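Local coordinates for glutathione S-transferase family protein (Pseudomonas putida, PDB 3LXZ), which probably catalyses the conjugation of reduced glutathione to a wide range of hydrophobic electrophiles, as a member of the glutathione S-transferase superfamily, at residues E102-T107 and A128-G133; Y109-F114 and K171-I176. All coordinates share one frame; numbering follows the deposited sequence.

Interaction 1: residues E102-T107 and A128-G133; sequences ELPART and ADLLAG
Pro104 and Ala105, near the C-terminal end of helix 84-106, meet Asp129 and Leu130 of helix 120-140 in a purely van der Waals contact. The two helix segments run nearly antiparallel, at 155°, with their axes 8.9 Å apart. The proline ring supplies the closest touch, its CB lying 3.6 Å from Asp129 CB, so the acidic residue takes part through its methylene; its carboxylate OD1 has a long, weak ion pair with Arg47 of the second subunit. Leu130 forms the other half: CG rests 4.1 Å from Pro104 CB, and with CG opposite the carbonyl carbon (chi1 -75°) the branch reaches forward, bringing CD1 to 4.3 Å from Ala105 CB. Leu174 and Phe178 also touch Leu130. Replacing Leu130 by an alanine is likely to open a gap beside Pro104 and Ala105 and leave Leu174 and Phe178 without this packing partner.

None of the polar bonds crosses between the segments. Thr107 OG1 donates to Pro104 O at 2.6 Å, and Thr107 N binds the same oxygen. Glu102 OE1 lies in the guanidinium plane of Arg106 and receives NE on its syn lone pair at 3.2 Å in a salt bridge, and Glu102 also bonds Tyr13 and Asn12.

With no hydrogen bond between the segments, carbon-to-carbon contact joins them, while Arg106, seen to bind glutathione, has its salt bridge within its own helix.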
ATOM      1  N   GLU A 102      -3.072   9.128   3.937  1.00 13.48           N
ATOM      2  CA  GLU A 102      -1.854   9.228   4.743  1.00 14.37           C
ATOM      3  C   GLU A 102      -0.586   9.638   3.947  1.00 14.54           C
ATOM      4  O   GLU A 102       0.099  10.582   4.323  1.00 14.94           O
ATOM      5  CB  GLU A 102      -1.622   7.949   5.536  1.00 13.85           C
ATOM      6  CG  GLU A 102      -0.780   8.219   6.866  1.00 17.86           C
ATOM      7  CD  GLU A 102       0.703   8.552   6.675  1.00 18.73           C
ATOM      8  OE1 GLU A 102       1.355   8.034   5.722  1.00 20.98           O
ATOM      9  OE2 GLU A 102       1.239   9.306   7.531  1.00 17.28           O
ATOM     10  N   LEU A 103      -0.291   8.933   2.848  1.00 15.27           N
ATOM     11  CA  LEU A 103       0.905   9.228   2.064  1.00 15.42           C
ATOM     12  C   LEU A 103       0.894  10.623   1.464  1.00 15.75           C
ATOM     13  O   LEU A 103       1.888  11.345   1.599  1.00 16.70           O
ATOM     14  CB  LEU A 103       1.194   8.172   0.989  1.00 15.23           C
ATOM     15  CG  LEU A 103       1.505   6.752   1.544  1.00 16.76           C
ATOM     16  CD1 LEU A 103       1.932   5.880   0.365  1.00 19.48           C
ATOM     17  CD2 LEU A 103       2.561   6.775   2.642  1.00 17.73           C
ATOM     18  N   PRO A 104      -0.219  11.046   0.843  1.00 16.63           N
ATOM     19  CA  PRO A 104      -0.144  12.435   0.381  1.00 16.56           C
ATOM     20  C   PRO A 104       0.003  13.465   1.510  1.00 16.38           C
ATOM     21  O   PRO A 104       0.725  14.448   1.342  1.00 17.23           O
ATOM     22  CB  PRO A 104      -1.450  12.658  -0.377  1.00 16.40           C
ATOM     23  CG  PRO A 104      -2.268  11.484  -0.181  1.00 18.53           C
ATOM     24  CD  PRO A 104      -1.479  10.383   0.458  1.00 15.68           C
ATOM     25  N   ALA A 105      -0.692  13.295   2.626  1.00 15.97           N
ATOM     26  CA  ALA A 105      -0.487  14.207   3.759  1.00 17.15           C
ATOM     27  C   ALA A 105       0.965  14.224   4.231  1.00 17.45           C
ATOM     28  O   ALA A 105       1.508  15.302   4.559  1.00 16.61           O
ATOM     29  CB  ALA A 105      -1.412  13.874   4.907  1.00 18.28           C
ATOM     30  N   ARG A 106       1.584  13.035   4.256  1.00 17.31           N
ATOM     31  CA  ARG A 106       2.965  12.840   4.700  1.00 17.69           C
ATOM     32  C   ARG A 106       3.942  13.721   3.893  1.00 18.36           C
ATOM     33  O   ARG A 106       4.945  14.192   4.443  1.00 17.50           O
ATOM     34  CB  ARG A 106       3.341  11.358   4.670  1.00 17.35           C
ATOM     35  CG  ARG A 106       4.787  10.982   5.084  1.00 16.93           C
ATOM     36  CD  ARG A 106       4.907   9.450   5.305  1.00 19.76           C
ATOM     37  NE  ARG A 106       4.227   9.037   6.549  1.00 20.38           N
ATOM     38  CZ  ARG A 106       4.775   9.143   7.762  1.00 20.47           C
ATOM     39  NH1 ARG A 106       4.104   8.781   8.850  1.00 20.76           N
ATOM     40  NH2 ARG A 106       6.013   9.628   7.896  1.00 21.01           N
ATOM     41  N   THR A 107       3.601  13.991   2.632  1.00 19.50           N
ATOM     42  CA  THR A 107       4.461  14.834   1.779  1.00 19.83           C
ATOM     43  C   THR A 107       4.530  16.256   2.317  1.00 21.09           C
ATOM     44  O   THR A 107       5.451  17.018   1.960  1.00 21.57           O
ATOM     45  CB  THR A 107       4.060  14.848   0.276  1.00 20.93           C
ATOM     46  OG1 THR A 107       2.796  15.518   0.085  1.00 18.68           O
ATOM     47  CG2 THR A 107       4.056  13.423  -0.334  1.00 19.65           C
ATOM     48  N   ALA A 128      -4.638  17.963  -4.490  1.00 18.53           N
ATOM     49  CA  ALA A 128      -5.462  17.172  -5.397  1.00 18.21           C
ATOM     50  C   ALA A 128      -5.592  15.733  -4.852  1.00 19.15           C
ATOM     51  O   ALA A 128      -6.693  15.148  -4.856  1.00 18.88           O
ATOM     52  CB  ALA A 128      -4.864  17.178  -6.824  1.00 18.95           C
ATOM     53  N   ASP A 129      -4.482  15.174  -4.384  1.00 18.59           N
ATOM     54  CA  ASP A 129      -4.492  13.788  -3.865  1.00 18.26           C
ATOM     55  C   ASP A 129      -5.382  13.633  -2.620  1.00 18.19           C
ATOM     56  O   ASP A 129      -6.121  12.638  -2.497  1.00 17.75           O
ATOM     57  CB  ASP A 129      -3.074  13.294  -3.565  1.00 17.68           C
ATOM     58  CG  ASP A 129      -2.290  12.945  -4.808  1.00 21.21           C
ATOM     59  OD1 ASP A 129      -2.880  12.756  -5.896  1.00 24.31           O
ATOM     60  OD2 ASP A 129      -1.052  12.814  -4.687  1.00 23.45           O
ATOM     61  N   LEU A 130      -5.305  14.600  -1.704  1.00 17.25           N
ATOM     62  CA  LEU A 130      -6.131  14.579  -0.490  1.00 17.61           C
ATOM     63  C   LEU A 130      -7.604  14.797  -0.750  1.00 17.95           C
ATOM     64  O   LEU A 130      -8.464  14.090  -0.211  1.00 18.94           O
ATOM     65  CB  LEU A 130      -5.629  15.571   0.541  1.00 17.17           C
ATOM     66  CG  LEU A 130      -4.368  15.029   1.211  1.00 18.07           C
ATOM     67  CD1 LEU A 130      -3.615  16.097   1.915  1.00 18.04           C
ATOM     68  CD2 LEU A 130      -4.771  13.924   2.168  1.00 16.41           C
ATOM     69  N   LEU A 131      -7.900  15.762  -1.607  1.00 18.22           N
ATOM     70  CA  LEU A 131      -9.269  15.936  -2.038  1.00 19.41           C
ATOM     71  C   LEU A 131      -9.815  14.624  -2.629  1.00 19.18           C
ATOM     72  O   LEU A 131     -10.941  14.239  -2.348  1.00 20.11           O
ATOM     73  CB  LEU A 131      -9.373  17.066  -3.061  1.00 19.71           C
ATOM     74  CG  LEU A 131      -9.296  18.467  -2.477  1.00 19.97           C
ATOM     75  CD1 LEU A 131      -9.448  19.485  -3.626  1.00 24.10           C
ATOM     76  CD2 LEU A 131     -10.391  18.742  -1.388  1.00 22.29           C
ATOM     77  N   ALA A 132      -9.017  13.931  -3.439  1.00 18.16           N
ATOM     78  CA  ALA A 132      -9.529  12.691  -4.028  1.00 18.26           C
ATOM     79  C   ALA A 132      -9.619  11.577  -2.979  1.00 17.39           C
ATOM     80  O   ALA A 132     -10.547  10.752  -2.992  1.00 17.59           O
ATOM     81  CB  ALA A 132      -8.667  12.262  -5.240  1.00 17.19           C
ATOM     82  N   GLY A 133      -8.681  11.579  -2.042  1.00 16.90           N
ATOM     83  CA  GLY A 133      -8.627  10.511  -1.047  1.00 16.44           C
ATOM     84  C   GLY A 133      -9.790  10.611  -0.088  1.00 17.22           C
ATOM     85  O   GLY A 133     -10.405   9.600   0.291  1.00 16.97           O
TER

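Interaction 2: residues Y109-F114 and K171-I176; sequences YAESFF and KKVLNI
In the all-helical C-terminal domain of this glutathione S-transferase, the short helix 109-114 that follows helix 84-106 packs near the C-terminal end of helix 154-174, with Val173 at the middle of the contact. The valine's two methyls divide the work. CG2 sits 3.7 Å from Ser112 CB, while CG1, anti to the backbone N (chi1 -177°), lies 3.8 Å from Glu111 OE1. The glutamate chain is extended and passes obliquely across the valine, so its aliphatic CB and CG also come near CG2, and its carboxylate meets the other methyl without any polar bond to it. That carboxylate is anchored by other partners: OE2 accepts from the backbone N of Val118 and forms a salt bridge with Lys123, a residue of helix 120-140 that also touches Val173.

Such packing belongs to the helical bundle of the GST C-terminal domain, here at a place where helix 154-174 widens into a pi-type turn at 171-174 before Asn175 leaves helical geometry with a positive phi. The nearest backbones are those of Ser112 and Lys172, whose CA atoms are 6.0 Å apart. Lys172 is bent at its third and fourth torsions and passes CE beside Ser112 O, at 3.4 Å, a contact made by carbon.

Ser112 OG turns away from this interface to bond the backbone carbonyl of Cys108, one turn earlier. The hydroxyl also lies 3.2 Å above the plane of the Phe113 ring, offset toward its rim, while Ser112 itself leans on Val169 and the phenylalanine on Ala168, both about a turn earlier in helix 154-174.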
ATOM      1  N   TYR A 109       4.254  16.890   5.828  1.00 21.77           N
ATOM      2  CA  TYR A 109       4.549  16.918   7.278  1.00 21.83           C
ATOM      3  C   TYR A 109       5.745  17.823   7.597  1.00 23.10           C
ATOM      4  O   TYR A 109       5.808  18.413   8.682  1.00 23.58           O
ATOM      5  CB  TYR A 109       4.798  15.524   7.880  1.00 21.87           C
ATOM      6  CG  TYR A 109       3.604  14.563   7.921  1.00 21.06           C
ATOM      7  CD1 TYR A 109       2.292  14.994   7.704  1.00 18.50           C
ATOM      8  CD2 TYR A 109       3.812  13.218   8.218  1.00 20.13           C
ATOM      9  CE1 TYR A 109       1.221  14.082   7.743  1.00 20.26           C
ATOM     10  CE2 TYR A 109       2.753  12.302   8.284  1.00 22.76           C
ATOM     11  CZ  TYR A 109       1.458  12.735   8.046  1.00 20.48           C
ATOM     12  OH  TYR A 109       0.436  11.800   8.079  1.00 19.90           O
ATOM     13  N   ALA A 110       6.673  17.947   6.641  1.00 23.49           N
ATOM     14  CA  ALA A 110       7.788  18.874   6.803  1.00 24.89           C
ATOM     15  C   ALA A 110       7.289  20.265   7.183  1.00 25.18           C
ATOM     16  O   ALA A 110       7.823  20.875   8.099  1.00 26.06           O
ATOM     17  CB  ALA A 110       8.651  18.920   5.554  1.00 24.26           C
ATOM     18  N   GLU A 111       6.261  20.754   6.498  1.00 27.08           N
ATOM     19  CA  GLU A 111       5.738  22.094   6.738  1.00 28.38           C
ATOM     20  C   GLU A 111       4.806  22.148   7.945  1.00 29.56           C
ATOM     21  O   GLU A 111       4.924  23.043   8.792  1.00 29.78           O
ATOM     22  CB  GLU A 111       5.031  22.635   5.505  1.00 28.16           C
ATOM     23  CG  GLU A 111       4.604  24.092   5.659  1.00 30.40           C
ATOM     24  CD  GLU A 111       4.154  24.725   4.362  1.00 32.51           C
ATOM     25  OE1 GLU A 111       3.237  25.563   4.418  1.00 33.25           O
ATOM     26  OE2 GLU A 111       4.706  24.393   3.287  1.00 35.36           O
ATOM     27  N   SER A 112       3.891  21.187   8.037  1.00 30.09           N
ATOM     28  CA  SER A 112       2.845  21.250   9.054  1.00 31.34           C
ATOM     29  C   SER A 112       3.372  20.991  10.463  1.00 32.60           C
ATOM     30  O   SER A 112       2.848  21.544  11.445  1.00 32.68           O
ATOM     31  CB  SER A 112       1.734  20.271   8.718  1.00 30.92           C
ATOM     32  OG  SER A 112       2.264  18.965   8.657  1.00 30.43           O
ATOM     33  N   PHE A 113       4.401  20.155  10.567  1.00 34.22           N
ATOM     34  CA  PHE A 113       4.933  19.816  11.872  1.00 36.45           C
ATOM     35  C   PHE A 113       6.335  20.311  12.170  1.00 37.00           C
ATOM     36  O   PHE A 113       6.632  20.600  13.321  1.00 37.05           O
ATOM     37  CB  PHE A 113       4.721  18.332  12.188  1.00 36.76           C
ATOM     38  CG  PHE A 113       3.271  17.908  12.041  1.00 40.30           C
ATOM     39  CD1 PHE A 113       2.262  18.544  12.783  1.00 42.35           C
ATOM     40  CD2 PHE A 113       2.899  16.919  11.125  1.00 42.15           C
ATOM     41  CE1 PHE A 113       0.902  18.178  12.636  1.00 43.19           C
ATOM     42  CE2 PHE A 113       1.550  16.548  10.968  1.00 43.12           C
ATOM     43  CZ  PHE A 113       0.550  17.183  11.730  1.00 44.14           C
ATOM     44  N   PHE A 114       7.182  20.443  11.154  1.00 37.58           N
ATOM     45  CA  PHE A 114       8.557  20.901  11.384  1.00 38.51           C
ATOM     46  C   PHE A 114       8.801  22.352  10.934  1.00 38.87           C
ATOM     47  O   PHE A 114       9.940  22.811  10.935  1.00 39.41           O
ATOM     48  CB  PHE A 114       9.573  19.954  10.731  1.00 38.45           C
ATOM     49  CG  PHE A 114       9.457  18.520  11.182  1.00 39.18           C
ATOM     50  CD1 PHE A 114      10.238  18.041  12.233  1.00 40.12           C
ATOM     51  CD2 PHE A 114       8.571  17.641  10.557  1.00 40.32           C
ATOM     52  CE1 PHE A 114      10.142  16.719  12.661  1.00 40.16           C
ATOM     53  CE2 PHE A 114       8.464  16.306  10.975  1.00 41.46           C
ATOM     54  CZ  PHE A 114       9.262  15.844  12.036  1.00 41.87           C
ATOM     55  N   LYS A 171      -5.588  22.126   7.322  1.00 26.57           N
ATOM     56  CA  LYS A 171      -5.781  23.446   7.919  1.00 27.52           C
ATOM     57  C   LYS A 171      -4.513  24.297   7.861  1.00 28.37           C
ATOM     58  O   LYS A 171      -4.573  25.452   7.433  1.00 28.71           O
ATOM     59  CB  LYS A 171      -6.327  23.336   9.338  1.00 27.07           C
ATOM     60  CG  LYS A 171      -7.754  22.769   9.369  1.00 29.15           C
ATOM     61  CD  LYS A 171      -8.174  22.322  10.770  1.00 31.51           C
ATOM     62  CE  LYS A 171      -8.475  23.491  11.705  1.00 36.21           C
ATOM     63  NZ  LYS A 171      -8.991  22.987  13.016  1.00 37.75           N
ATOM     64  N   LYS A 172      -3.368  23.732   8.239  1.00 28.03           N
ATOM     65  CA  LYS A 172      -2.148  24.530   8.355  1.00 29.22           C
ATOM     66  C   LYS A 172      -1.483  24.855   7.018  1.00 28.83           C
ATOM     67  O   LYS A 172      -0.974  25.973   6.830  1.00 29.10           O
ATOM     68  CB  LYS A 172      -1.135  23.866   9.311  1.00 29.56           C
ATOM     69  CG  LYS A 172      -1.634  23.745  10.756  1.00 34.07           C
ATOM     70  CD  LYS A 172      -0.716  22.876  11.634  1.00 38.78           C
ATOM     71  CE  LYS A 172       0.362  23.702  12.374  1.00 41.74           C
ATOM     72  NZ  LYS A 172      -0.143  24.433  13.594  1.00 45.16           N
ATOM     73  N   VAL A 173      -1.471  23.883   6.103  1.00 28.48           N
ATOM     74  CA  VAL A 173      -0.733  24.004   4.835  1.00 27.08           C
ATOM     75  C   VAL A 173      -1.627  24.387   3.645  1.00 27.21           C
ATOM     76  O   VAL A 173      -1.233  25.180   2.786  1.00 26.34           O
ATOM     77  CB  VAL A 173       0.039  22.680   4.503  1.00 27.39           C
ATOM     78  CG1 VAL A 173       0.880  22.824   3.223  1.00 27.12           C
ATOM     79  CG2 VAL A 173       0.910  22.242   5.671  1.00 25.91           C
ATOM     80  N   LEU A 174      -2.818  23.815   3.571  1.00 26.86           N
ATOM     81  CA  LEU A 174      -3.595  23.921   2.357  1.00 28.08           C
ATOM     82  C   LEU A 174      -4.780  24.878   2.448  1.00 28.47           C
ATOM     83  O   LEU A 174      -5.432  25.143   1.436  1.00 28.93           O
ATOM     84  CB  LEU A 174      -4.063  22.531   1.930  1.00 27.68           C
ATOM     85  CG  LEU A 174      -2.944  21.497   1.697  1.00 27.58           C
ATOM     86  CD1 LEU A 174      -3.535  20.174   1.224  1.00 27.09           C
ATOM     87  CD2 LEU A 174      -1.942  22.000   0.673  1.00 29.41           C
ATOM     88  N   ASN A 175      -5.068  25.358   3.657  1.00 29.83           N
ATOM     89  CA  ASN A 175      -6.252  26.200   3.932  1.00 30.32           C
ATOM     90  C   ASN A 175      -7.590  25.490   3.623  1.00 30.12           C
ATOM     91  O   ASN A 175      -8.528  26.097   3.089  1.00 30.08           O
ATOM     92  CB  ASN A 175      -6.150  27.550   3.181  1.00 31.51           C
ATOM     93  CG  ASN A 175      -4.824  28.296   3.460  1.00 34.61           C
ATOM     94  OD1 ASN A 175      -4.052  28.582   2.535  1.00 39.80           O
ATOM     95  ND2 ASN A 175      -4.551  28.590   4.739  1.00 36.33           N
ATOM     96  N   ILE A 176      -7.669  24.199   3.960  1.00 29.02           N
ATOM     97  CA  ILE A 176      -8.870  23.374   3.721  1.00 28.74           C
ATOM     98  C   ILE A 176      -9.115  22.517   4.958  1.00 28.09           C
ATOM     99  O   ILE A 176      -8.206  21.860   5.457  1.00 27.81           O
ATOM    100  CB  ILE A 176      -8.705  22.417   2.506  1.00 29.07           C
ATOM    101  CG1 ILE A 176      -8.258  23.162   1.244  1.00 29.54           C
ATOM    102  CG2 ILE A 176      -9.984  21.600   2.248  1.00 28.87           C
ATOM    103  CD1 ILE A 176      -7.887  22.225   0.069  1.00 30.45           C
TER

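Interactions 1 and 2 lie 12 Å apart, centre to centre, and interlock along the chain: helix 84-106 leads into helix 109-114, which leads into helix 120-140. Two direct links join them. Glu102 OE2 and Tyr109 OH are 2.7 Å apart in a probable hydrogen bond, and Leu130 CD1 packs on Leu174 CD1 at 4.1 Å. Helix 154-174 serves both, since Val169 touches Ala105 as well as Tyr109 and Ser112. Arg106, seen to bind glutathione, though none is bound to this chain in the model, belongs to segment 102-107, and its side chain is about 9 Å from that of Ser112 at the nearest atoms; Glu102 thus connects this arginine with Tyr109 of interaction 2.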